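Local coordinates for protein putative hydrolase (Chloroflexus aurantiacus J-10-fl, PDB 3CMN) that is a putative hydrolase, largely helical, that probably acts as a zinc-dependent metallopeptidase, captured here as an apoenzyme, at residues A36-R41 and V76-E81; V71-F77 and G154-E160; F254-Q258 and L310-L314. All blocks are in the same frame, centred on the assembly; numbering follows the deposited sequence.

Contacts 1 and 2 form one continuous region, and contact 3 stands apart from it. Contact 1 (36-41 with 76-81) and contact 2 (71-77 with 154-160) have centres about 12 Å apart and share Val-76 and Phe-77, where strand 73-76 runs on into helix 79-92. Their segments alternate along the chain, which ties the loop before helix 41-63, the two-stranded parallel sheet and the start of helix 79-92 together. Contact 2 also lies next to helix 174-193, whose HExxH sequence may mark the active site. Contact 3 (254-258 with 310-314) comes later, on the opposite side of the chain's centre, and sets a loop against the long helix 248-279. Its centre is about 29 Å from that of contact 2.

Contact 1: residues A36-R41 and V76-E81; sequences APVDNR and VFDRRE
Arg-41 reaches across to Glu-81 with its guanidinium and forms a salt bridge. NH1 of Arg-41 donates to OE1 of Glu-81 at 3.3 Å, using the syn lone pair of that oxygen. The arginine CG lies anti to the backbone N and the chain bends at chi3 (-54°), which carries the guanidinium to Glu-81. The acceptor lies 29° out of the guanidinium plane. The two flat groups have their planes 72° apart. Val-76 O sits at the guanidinium edge, close to NH1 of Arg-41 but badly angled for a hydrogen bond. CG2 of Val-38 covers one guanidinium face.

The CG1 branch of Val-38 packs 3.6 Å from CB of Asp-78, the two side chains crossing at about a right angle. At the start of the segment, CB of Ala-36 lies over the middle of one face of the Arg-79 guanidinium, 3.9 Å from CZ of Arg-79. A water bridges the backbones, 2.7 Å from both Ala-36 O and Arg-79 N, and accepts from the latter.

The second shell fixes Glu-81. Asp-78 and Glu-81 form a capping box at the start of helix 79-92. Asp-78 N donates to the anti lone pair of Glu-81 OE1 at 3.1 Å, so this oxygen takes two donors. Arg-80 N donates to Asp-78 OD2 at 2.7 Å, from above the carboxylate plane.

Beyond the two segments, Arg-79 NE bonds to Asn-162 OD1 and NH1 to Ser-31 O. The loop between helices 20-31 and 41-63 lies against the turn from strand 73-76 into helix 79-92, with Pro-161 of helix 160-169 touching Ala-36 and Val-38.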
loop_
_atom_site.group_PDB
_atom_site.type_symbol
_atom_site.label_atom_id
_atom_site.label_comp_id
_atom_site.label_asym_id
_atom_site.label_seq_id
_atom_site.Cartn_x
_atom_site.Cartn_y
_atom_site.Cartn_z
ATOM N N ALA A 36 -12.263 17.647 10.219
ATOM C CA ALA A 36 -11.522 17.657 8.975
ATOM C C ALA A 36 -12.383 17.349 7.762
ATOM O O ALA A 36 -12.127 16.391 7.035
ATOM C CB ALA A 36 -10.355 16.676 9.067
ATOM N N PRO A 37 -13.423 18.162 7.531
ATOM C CA PRO A 37 -14.307 17.948 6.386
ATOM C C PRO A 37 -13.528 18.274 5.124
ATOM O O PRO A 37 -12.563 19.037 5.177
ATOM C CB PRO A 37 -15.432 18.954 6.632
ATOM C CG PRO A 37 -14.695 20.095 7.251
ATOM C CD PRO A 37 -13.798 19.389 8.256
ATOM N N VAL A 38 -13.920 17.700 3.992
ATOM C CA VAL A 38 -13.206 18.019 2.770
ATOM C C VAL A 38 -13.756 19.348 2.251
ATOM O O VAL A 38 -14.974 19.596 2.271
ATOM C CB VAL A 38 -13.350 16.908 1.660
ATOM C CG1 VAL A 38 -13.855 15.606 2.267
ATOM C CG2 VAL A 38 -14.259 17.385 0.531
ATOM N N ASP A 39 -12.852 20.218 1.821
ATOM C CA ASP A 39 -13.254 21.501 1.265
ATOM C C ASP A 39 -13.238 21.338 -0.244
ATOM O O ASP A 39 -12.370 20.653 -0.785
ATOM C CB ASP A 39 -12.275 22.608 1.656
ATOM C CG ASP A 39 -12.335 22.952 3.125
ATOM O OD1 ASP A 39 -13.447 23.225 3.629
ATOM O OD2 ASP A 39 -11.265 22.956 3.772
ATOM N N ASN A 40 -14.205 21.957 -0.914
ATOM C CA ASN A 40 -14.295 21.905 -2.371
ATOM C C ASN A 40 -14.105 20.517 -2.946
ATOM O O ASN A 40 -13.120 20.245 -3.635
ATOM C CB ASN A 40 -13.267 22.847 -2.990
ATOM C CG ASN A 40 -13.562 24.282 -2.686
ATOM O OD1 ASN A 40 -14.593 24.814 -3.113
ATOM N ND2 ASN A 40 -12.673 24.927 -1.931
ATOM N N ARG A 41 -15.059 19.643 -2.659
ATOM C CA ARG A 41 -15.004 18.281 -3.152
ATOM C C ARG A 41 -15.054 18.342 -4.667
ATOM O O ARG A 41 -14.325 17.628 -5.356
ATOM C CB ARG A 41 -16.192 17.474 -2.627
ATOM C CG ARG A 41 -16.123 16.000 -2.977
ATOM C CD ARG A 41 -17.319 15.244 -2.448
ATOM N NE ARG A 41 -17.489 15.445 -1.014
ATOM C CZ ARG A 41 -16.893 14.731 -0.068
ATOM N NH1 ARG A 41 -16.073 13.745 -0.385
ATOM N NH2 ARG A 41 -17.122 15.014 1.203
ATOM N N VAL A 76 -13.179 11.071 -3.397
ATOM C CA VAL A 76 -12.467 11.978 -2.507
ATOM C C VAL A 76 -13.138 11.670 -1.165
ATOM O O VAL A 76 -14.330 11.929 -0.994
ATOM C CB VAL A 76 -12.724 13.474 -2.896
ATOM C CG1 VAL A 76 -11.995 14.410 -1.946
ATOM C CG2 VAL A 76 -12.268 13.724 -4.322
ATOM N N PHE A 77 -12.392 11.090 -0.231
ATOM C CA PHE A 77 -12.945 10.738 1.076
ATOM C C PHE A 77 -12.529 11.692 2.189
ATOM O O PHE A 77 -11.494 12.350 2.114
ATOM C CB PHE A 77 -12.464 9.340 1.531
ATOM C CG PHE A 77 -13.119 8.163 0.835
ATOM C CD1 PHE A 77 -12.617 6.876 1.057
ATOM C CD2 PHE A 77 -14.217 8.313 -0.003
ATOM C CE1 PHE A 77 -13.182 5.756 0.462
ATOM C CE2 PHE A 77 -14.803 7.200 -0.613
ATOM C CZ PHE A 77 -14.281 5.909 -0.379
ATOM N N ASP A 78 -13.357 11.746 3.230
ATOM C CA ASP A 78 -13.027 12.497 4.435
ATOM C C ASP A 78 -12.750 11.283 5.334
ATOM O O ASP A 78 -12.838 10.140 4.864
ATOM C CB ASP A 78 -14.214 13.303 4.972
ATOM C CG ASP A 78 -15.274 12.429 5.597
ATOM O OD1 ASP A 78 -15.972 11.722 4.855
ATOM O OD2 ASP A 78 -15.406 12.433 6.842
ATOM N N ARG A 79 -12.433 11.502 6.605
ATOM C CA ARG A 79 -12.122 10.384 7.496
ATOM C C ARG A 79 -13.308 9.471 7.789
ATOM O O ARG A 79 -13.140 8.268 7.966
ATOM C CB ARG A 79 -11.525 10.906 8.805
ATOM C CG ARG A 79 -10.202 11.625 8.601
ATOM C CD ARG A 79 -9.679 12.222 9.884
ATOM N NE ARG A 79 -8.490 13.026 9.630
ATOM C CZ ARG A 79 -8.013 13.933 10.474
ATOM N NH1 ARG A 79 -8.631 14.150 11.623
ATOM N NH2 ARG A 79 -6.929 14.620 10.163
ATOM N N ARG A 80 -14.505 10.042 7.832
ATOM C CA ARG A 80 -15.695 9.256 8.104
ATOM C C ARG A 80 -15.979 8.311 6.937
ATOM O O ARG A 80 -16.287 7.129 7.134
ATOM C CB ARG A 80 -16.891 10.175 8.336
ATOM C CG ARG A 80 -18.164 9.432 8.666
ATOM C CD ARG A 80 -19.314 10.380 8.908
ATOM N NE ARG A 80 -20.443 9.673 9.505
ATOM C CZ ARG A 80 -21.348 8.973 8.827
ATOM N NH1 ARG A 80 -21.282 8.878 7.504
ATOM N NH2 ARG A 80 -22.321 8.361 9.488
ATOM N N GLU A 81 -15.879 8.833 5.720
ATOM C CA GLU A 81 -16.118 8.011 4.544
ATOM C C GLU A 81 -15.048 6.937 4.421
ATOM O O GLU A 81 -15.336 5.812 4.023
ATOM C CB GLU A 81 -16.164 8.872 3.287
ATOM C CG GLU A 81 -17.306 9.875 3.297
ATOM C CD GLU A 81 -17.256 10.822 2.122
ATOM O OE1 GLU A 81 -16.161 11.371 1.851
ATOM O OE2 GLU A 81 -18.306 11.026 1.476
HETATM O O HOH W 1 -12.674 13.925 7.881
#

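Contact 2: residues V71-F77 and G154-E160; sequences VSRIFVF and GSLYFVE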
loop_
_atom_site.group_PDB
_atom_site.type_symbol
_atom_site.label_atom_id
_atom_site.label_comp_id
_atom_site.label_asym_id
_atom_site.label_seq_id
_atom_site.Cartn_x
_atom_site.Cartn_y
_atom_site.Cartn_z
ATOM N N VAL A 71 -9.324 2.797 -14.520
ATOM C CA VAL A 71 -9.879 3.513 -13.378
ATOM C C VAL A 71 -10.933 4.484 -13.896
ATOM O O VAL A 71 -10.611 5.554 -14.386
ATOM C CB VAL A 71 -8.771 4.269 -12.600
ATOM C CG1 VAL A 71 -9.372 5.059 -11.431
ATOM C CG2 VAL A 71 -7.762 3.271 -12.082
ATOM N N SER A 72 -12.197 4.097 -13.802
ATOM C CA SER A 72 -13.271 4.949 -14.293
ATOM C C SER A 72 -13.974 5.742 -13.208
ATOM O O SER A 72 -14.848 6.542 -13.507
ATOM C CB SER A 72 -14.303 4.125 -15.078
ATOM O OG SER A 72 -14.863 3.091 -14.292
ATOM N N ARG A 73 -13.613 5.515 -11.952
ATOM C CA ARG A 73 -14.214 6.266 -10.854
ATOM C C ARG A 73 -13.153 6.670 -9.840
ATOM O O ARG A 73 -12.143 5.995 -9.672
ATOM C CB ARG A 73 -15.303 5.452 -10.141
ATOM C CG ARG A 73 -16.523 5.131 -10.991
ATOM C CD ARG A 73 -17.677 4.637 -10.135
ATOM N NE ARG A 73 -18.352 5.745 -9.460
ATOM C CZ ARG A 73 -19.276 5.600 -8.512
ATOM N NH1 ARG A 73 -19.629 4.383 -8.114
ATOM N NH2 ARG A 73 -19.869 6.670 -7.984
ATOM N N ILE A 74 -13.371 7.799 -9.189
ATOM C CA ILE A 74 -12.449 8.256 -8.164
ATOM C C ILE A 74 -13.276 8.825 -7.031
ATOM O O ILE A 74 -14.285 9.498 -7.254
ATOM C CB ILE A 74 -11.443 9.338 -8.689
ATOM C CG1 ILE A 74 -12.190 10.498 -9.348
ATOM C CG2 ILE A 74 -10.443 8.707 -9.658
ATOM C CD1 ILE A 74 -12.605 11.582 -8.379
ATOM N N PHE A 75 -12.867 8.534 -5.808
ATOM C CA PHE A 75 -13.591 9.048 -4.666
ATOM C C PHE A 75 -12.678 9.906 -3.793
ATOM O O PHE A 75 -11.545 9.534 -3.509
ATOM C CB PHE A 75 -14.149 7.895 -3.826
ATOM C CG PHE A 75 -14.830 6.811 -4.628
ATOM C CD1 PHE A 75 -14.209 5.577 -4.821
ATOM C CD2 PHE A 75 -16.100 7.013 -5.165
ATOM C CE1 PHE A 75 -14.845 4.545 -5.538
ATOM C CE2 PHE A 75 -16.746 5.997 -5.884
ATOM C CZ PHE A 75 -16.113 4.757 -6.069
ATOM N N VAL A 76 -13.179 11.071 -3.397
ATOM C CA VAL A 76 -12.467 11.978 -2.507
ATOM C C VAL A 76 -13.138 11.670 -1.165
ATOM O O VAL A 76 -14.330 11.929 -0.994
ATOM C CB VAL A 76 -12.724 13.474 -2.896
ATOM C CG1 VAL A 76 -11.995 14.410 -1.946
ATOM C CG2 VAL A 76 -12.268 13.724 -4.322
ATOM N N PHE A 77 -12.392 11.090 -0.231
ATOM C CA PHE A 77 -12.945 10.738 1.076
ATOM C C PHE A 77 -12.529 11.692 2.189
ATOM O O PHE A 77 -11.494 12.350 2.114
ATOM C CB PHE A 77 -12.464 9.340 1.531
ATOM C CG PHE A 77 -13.119 8.163 0.835
ATOM C CD1 PHE A 77 -12.617 6.876 1.057
ATOM C CD2 PHE A 77 -14.217 8.313 -0.003
ATOM C CE1 PHE A 77 -13.182 5.756 0.462
ATOM C CE2 PHE A 77 -14.803 7.200 -0.613
ATOM C CZ PHE A 77 -14.281 5.909 -0.379
ATOM N N GLY A 154 -10.979 -0.632 -10.827
ATOM C CA GLY A 154 -11.814 0.325 -11.534
ATOM C C GLY A 154 -11.956 1.693 -10.892
ATOM O O GLY A 154 -12.581 2.586 -11.466
ATOM N N SER A 155 -11.386 1.875 -9.707
ATOM C CA SER A 155 -11.503 3.159 -9.029
ATOM C C SER A 155 -10.392 3.399 -8.028
ATOM O O SER A 155 -9.672 2.483 -7.669
ATOM C CB SER A 155 -12.844 3.229 -8.299
ATOM O OG SER A 155 -12.900 2.239 -7.288
ATOM N N LEU A 156 -10.252 4.647 -7.592
ATOM C CA LEU A 156 -9.253 5.011 -6.594
ATOM C C LEU A 156 -9.859 6.078 -5.700
ATOM O O LEU A 156 -10.685 6.872 -6.150
ATOM C CB LEU A 156 -7.987 5.562 -7.260
ATOM C CG LEU A 156 -7.042 4.566 -7.940
ATOM C CD1 LEU A 156 -5.937 5.320 -8.658
ATOM C CD2 LEU A 156 -6.433 3.630 -6.898
ATOM N N TYR A 157 -9.476 6.081 -4.427
ATOM C CA TYR A 157 -9.971 7.102 -3.504
ATOM C C TYR A 157 -8.794 7.807 -2.873
ATOM O O TYR A 157 -7.696 7.265 -2.799
ATOM C CB TYR A 157 -10.904 6.517 -2.421
ATOM C CG TYR A 157 -10.280 5.537 -1.433
ATOM C CD1 TYR A 157 -9.369 5.970 -0.459
ATOM C CD2 TYR A 157 -10.634 4.180 -1.450
ATOM C CE1 TYR A 157 -8.825 5.076 0.473
ATOM C CE2 TYR A 157 -10.096 3.275 -0.516
ATOM C CZ TYR A 157 -9.193 3.728 0.438
ATOM O OH TYR A 157 -8.631 2.841 1.337
ATOM N N PHE A 158 -9.034 9.034 -2.442
ATOM C CA PHE A 158 -8.014 9.852 -1.816
ATOM C C PHE A 158 -8.649 10.475 -0.590
ATOM O O PHE A 158 -9.747 11.010 -0.673
ATOM C CB PHE A 158 -7.552 10.950 -2.790
ATOM C CG PHE A 158 -7.081 10.419 -4.126
ATOM C CD1 PHE A 158 -7.989 10.081 -5.120
ATOM C CD2 PHE A 158 -5.723 10.214 -4.370
ATOM C CE1 PHE A 158 -7.554 9.541 -6.341
ATOM C CE2 PHE A 158 -5.274 9.675 -5.582
ATOM C CZ PHE A 158 -6.194 9.337 -6.570
ATOM N N VAL A 159 -7.998 10.349 0.548
ATOM C CA VAL A 159 -8.504 11.020 1.739
ATOM C C VAL A 159 -7.962 12.441 1.833
ATOM O O VAL A 159 -7.031 12.702 2.570
ATOM C CB VAL A 159 -8.160 10.234 3.017
ATOM C CG1 VAL A 159 -8.981 10.744 4.192
ATOM C CG2 VAL A 159 -8.387 8.745 2.804
ATOM N N GLU A 160 -8.482 13.327 0.990
ATOM C CA GLU A 160 -7.999 14.683 0.766
ATOM C C GLU A 160 -7.685 15.381 2.084
ATOM O O GLU A 160 -6.699 16.154 2.111
ATOM C CB GLU A 160 -9.020 15.492 -0.037
ATOM C CG GLU A 160 -8.409 16.343 -1.140
ATOM C CD GLU A 160 -7.817 17.637 -0.617
ATOM O OE1 GLU A 160 -8.408 18.227 0.312
ATOM O OE2 GLU A 160 -6.763 18.060 -1.136
#
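Gly-154 O takes two backbone donors from the other segment. Arg-73 N approaches in the carbonyl plane at 3.1 Å, while Ser-72 N comes from above that plane at 2.8 Å. Gly-154 has a positive phi, and at its backbone angles a CB would jam against the preceding carbonyl.

From here the strands run parallel, their axes 15° apart. Leu-156 N donates to Arg-73 O, and Phe-75 N donates to Leu-156 O. Phe-77 N closes the series on Phe-158 O with a 2.7 Å bond, nearly straight at 164°.

One face of the sheet carries Arg-73, Phe-75, Ser-155 and Tyr-157. The rings of Phe-77 and Tyr-157 make an offset stack beside it, with centroids 4.7 Å apart. CE1 of Phe-77 lies over the tyrosine ring toward its rim, 3.5 Å from CG of Tyr-157. CB of Tyr-157 sits over the Phe-77 ring in a CH-pi contact. The tyrosine CG stands between its backbone N and carbonyl carbon (chi1 65°), which lays the ring face against the face of Phe-77. Phe-75 turns its ring edge to CB of Tyr-157, and its CE2 covers the middle of one Arg-73 guanidinium face.

On the face of Ile-74, Val-76, Leu-156 and Phe-158, CG1 of Val-76 packs 3.7 Å from CB of Glu-160, at the start of helix 160-169. The Glu-160 carboxylate pairs with Arg-178. CG2 of Ile-74 meets the edge of the Phe-158 ring, which also stacks on Tyr-48.

Leu-156 and Phe-158 touch Glu-185 of helix 174-193. That helix carries an HExxH sequence (His-184, Glu-185, His-188), consistent with the zinc-binding motif of zincin-like metallopeptidases, though no metal is bound. A strand against this helix is consistent with the zincin active-site arrangement.

Contact 3: residues F254-Q258 and L310-L314; sequences FDRIQ and LDLKL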
loop_
_atom_site.group_PDB
_atom_site.type_symbol
_atom_site.label_atom_id
_atom_site.label_comp_id
_atom_site.label_asym_id
_atom_site.label_seq_id
_atom_site.Cartn_x
_atom_site.Cartn_y
_atom_site.Cartn_z
ATOM N N PHE A 254 6.252 -15.594 6.783
ATOM C CA PHE A 254 6.572 -14.200 7.051
ATOM C C PHE A 254 7.603 -13.691 6.062
ATOM O O PHE A 254 7.455 -12.609 5.494
ATOM C CB PHE A 254 7.114 -14.023 8.479
ATOM C CG PHE A 254 6.098 -14.293 9.566
ATOM C CD1 PHE A 254 4.759 -14.511 9.259
ATOM C CD2 PHE A 254 6.493 -14.330 10.903
ATOM C CE1 PHE A 254 3.827 -14.763 10.259
ATOM C CE2 PHE A 254 5.570 -14.581 11.916
ATOM C CZ PHE A 254 4.232 -14.799 11.593
ATOM N N ASP A 255 8.640 -14.493 5.851
ATOM C CA ASP A 255 9.727 -14.149 4.945
ATOM C C ASP A 255 9.176 -13.775 3.572
ATOM O O ASP A 255 9.588 -12.782 2.980
ATOM C CB ASP A 255 10.676 -15.339 4.828
ATOM C CG ASP A 255 12.069 -14.936 4.390
ATOM O OD1 ASP A 255 12.197 -14.162 3.410
ATOM O OD2 ASP A 255 13.040 -15.404 5.025
ATOM N N ARG A 256 8.236 -14.580 3.082
ATOM C CA ARG A 256 7.601 -14.354 1.786
ATOM C C ARG A 256 6.731 -13.092 1.768
ATOM O O ARG A 256 6.836 -12.270 0.860
ATOM C CB ARG A 256 6.740 -15.564 1.397
ATOM C CG ARG A 256 7.523 -16.757 0.861
ATOM C CD ARG A 256 6.570 -17.863 0.435
ATOM N NE ARG A 256 7.248 -19.043 -0.101
ATOM C CZ ARG A 256 7.549 -19.231 -1.385
ATOM N NH1 ARG A 256 7.235 -18.316 -2.299
ATOM N NH2 ARG A 256 8.158 -20.348 -1.757
ATOM N N ILE A 257 5.866 -12.950 2.765
ATOM C CA ILE A 257 4.991 -11.786 2.860
ATOM C C ILE A 257 5.868 -10.540 2.925
ATOM O O ILE A 257 5.598 -9.536 2.256
ATOM C CB ILE A 257 4.103 -11.850 4.128
ATOM C CG1 ILE A 257 3.130 -13.022 4.011
ATOM C CG2 ILE A 257 3.342 -10.528 4.313
ATOM C CD1 ILE A 257 2.368 -13.328 5.285
ATOM N N GLN A 258 6.927 -10.624 3.725
ATOM C CA GLN A 258 7.857 -9.523 3.875
ATOM C C GLN A 258 8.556 -9.193 2.561
ATOM O O GLN A 258 8.657 -8.022 2.195
ATOM C CB GLN A 258 8.883 -9.855 4.955
ATOM C CG GLN A 258 8.330 -9.728 6.363
ATOM C CD GLN A 258 9.272 -10.277 7.416
ATOM O OE1 GLN A 258 10.493 -10.162 7.292
ATOM N NE2 GLN A 258 8.708 -10.861 8.471
ATOM N N LEU A 310 -0.311 -11.545 12.355
ATOM C CA LEU A 310 0.884 -11.792 11.556
ATOM C C LEU A 310 2.005 -10.990 12.211
ATOM O O LEU A 310 2.261 -9.839 11.844
ATOM C CB LEU A 310 0.687 -11.336 10.107
ATOM C CG LEU A 310 -0.301 -12.167 9.289
ATOM C CD1 LEU A 310 -1.654 -11.470 9.254
ATOM C CD2 LEU A 310 0.240 -12.363 7.881
ATOM N N ASP A 311 2.670 -11.603 13.188
ATOM C CA ASP A 311 3.737 -10.931 13.915
ATOM C C ASP A 311 5.047 -10.876 13.154
ATOM O O ASP A 311 6.102 -11.232 13.684
ATOM C CB ASP A 311 3.949 -11.601 15.273
ATOM C CG ASP A 311 4.738 -10.726 16.236
ATOM O OD1 ASP A 311 5.977 -10.880 16.322
ATOM O OD2 ASP A 311 4.115 -9.864 16.894
ATOM N N LEU A 312 4.974 -10.414 11.911
ATOM C CA LEU A 312 6.148 -10.287 11.063
ATOM C C LEU A 312 6.741 -8.889 11.205
ATOM O O LEU A 312 6.244 -8.075 11.981
ATOM C CB LEU A 312 5.763 -10.556 9.612
ATOM C CG LEU A 312 4.450 -9.936 9.127
ATOM C CD1 LEU A 312 4.560 -8.421 8.986
ATOM C CD2 LEU A 312 4.105 -10.572 7.807
ATOM N N LYS A 313 7.805 -8.625 10.464
ATOM C CA LYS A 313 8.444 -7.320 10.515
ATOM C C LYS A 313 8.772 -6.815 9.116
ATOM O O LYS A 313 9.545 -7.445 8.408
ATOM C CB LYS A 313 9.706 -7.378 11.375
ATOM C CG LYS A 313 10.441 -6.053 11.488
ATOM C CD LYS A 313 11.682 -6.184 12.355
ATOM C CE LYS A 313 12.412 -4.856 12.478
ATOM N NZ LYS A 313 13.619 -4.964 13.342
ATOM N N LEU A 314 8.145 -5.719 8.731
ATOM C CA LEU A 314 8.415 -5.130 7.415
ATOM C C LEU A 314 9.830 -4.550 7.335
ATOM O O LEU A 314 10.451 -4.347 8.390
ATOM C CB LEU A 314 7.390 -4.040 7.089
ATOM C CG LEU A 314 5.922 -4.475 7.033
ATOM C CD1 LEU A 314 5.022 -3.292 6.708
ATOM C CD2 LEU A 314 5.732 -5.588 6.014
#
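Phe-254 and Leu-312 supply the aromatic part of the contact. CB of Leu-312 lies over one face of the Phe-254 ring in a CH-pi contact, 4.2 Å from the ring centroid and 26° off its normal. The same CB is 3.8 Å from CG of Phe-254. The outer end of the ring reaches the loop backbone, where CE2 of Phe-254 approaches Asp-311 O at 3.8 Å.

Aliphatic contacts follow one turn along the helix. Ile-257 meets two leucines, each at about a right angle. Its CD1 presses on CD2 of Leu-310 at 3.5 Å, tighter than usual for two carbons. Its CG2 branch touches CD2 of Leu-312 at 3.6 Å. With CG1 anti to the carbonyl carbon (chi1 -66°) and CG2 anti to the backbone N, the two branches part, CD1 toward Leu-310 and CG2 toward Leu-312.

This is loop-on-helix packing. Residues 310-314 link helix 283-307 to helix 319-331 and run along the side of the long helix 248-279. An inverse gamma turn centred on Asp-311 bends the loop between the two leucines.

The polar part lies at Gln-258. Its side chain and that of Leu-312 slide past each other in opposite directions. The chain, extended beyond CG, runs toward the Lys-313 backbone, and CG of Gln-258 is 3.3 Å from Lys-313 O. Asp-311 pairs with Arg-306 of helix 283-307, and Phe-305 of that helix touches Leu-312.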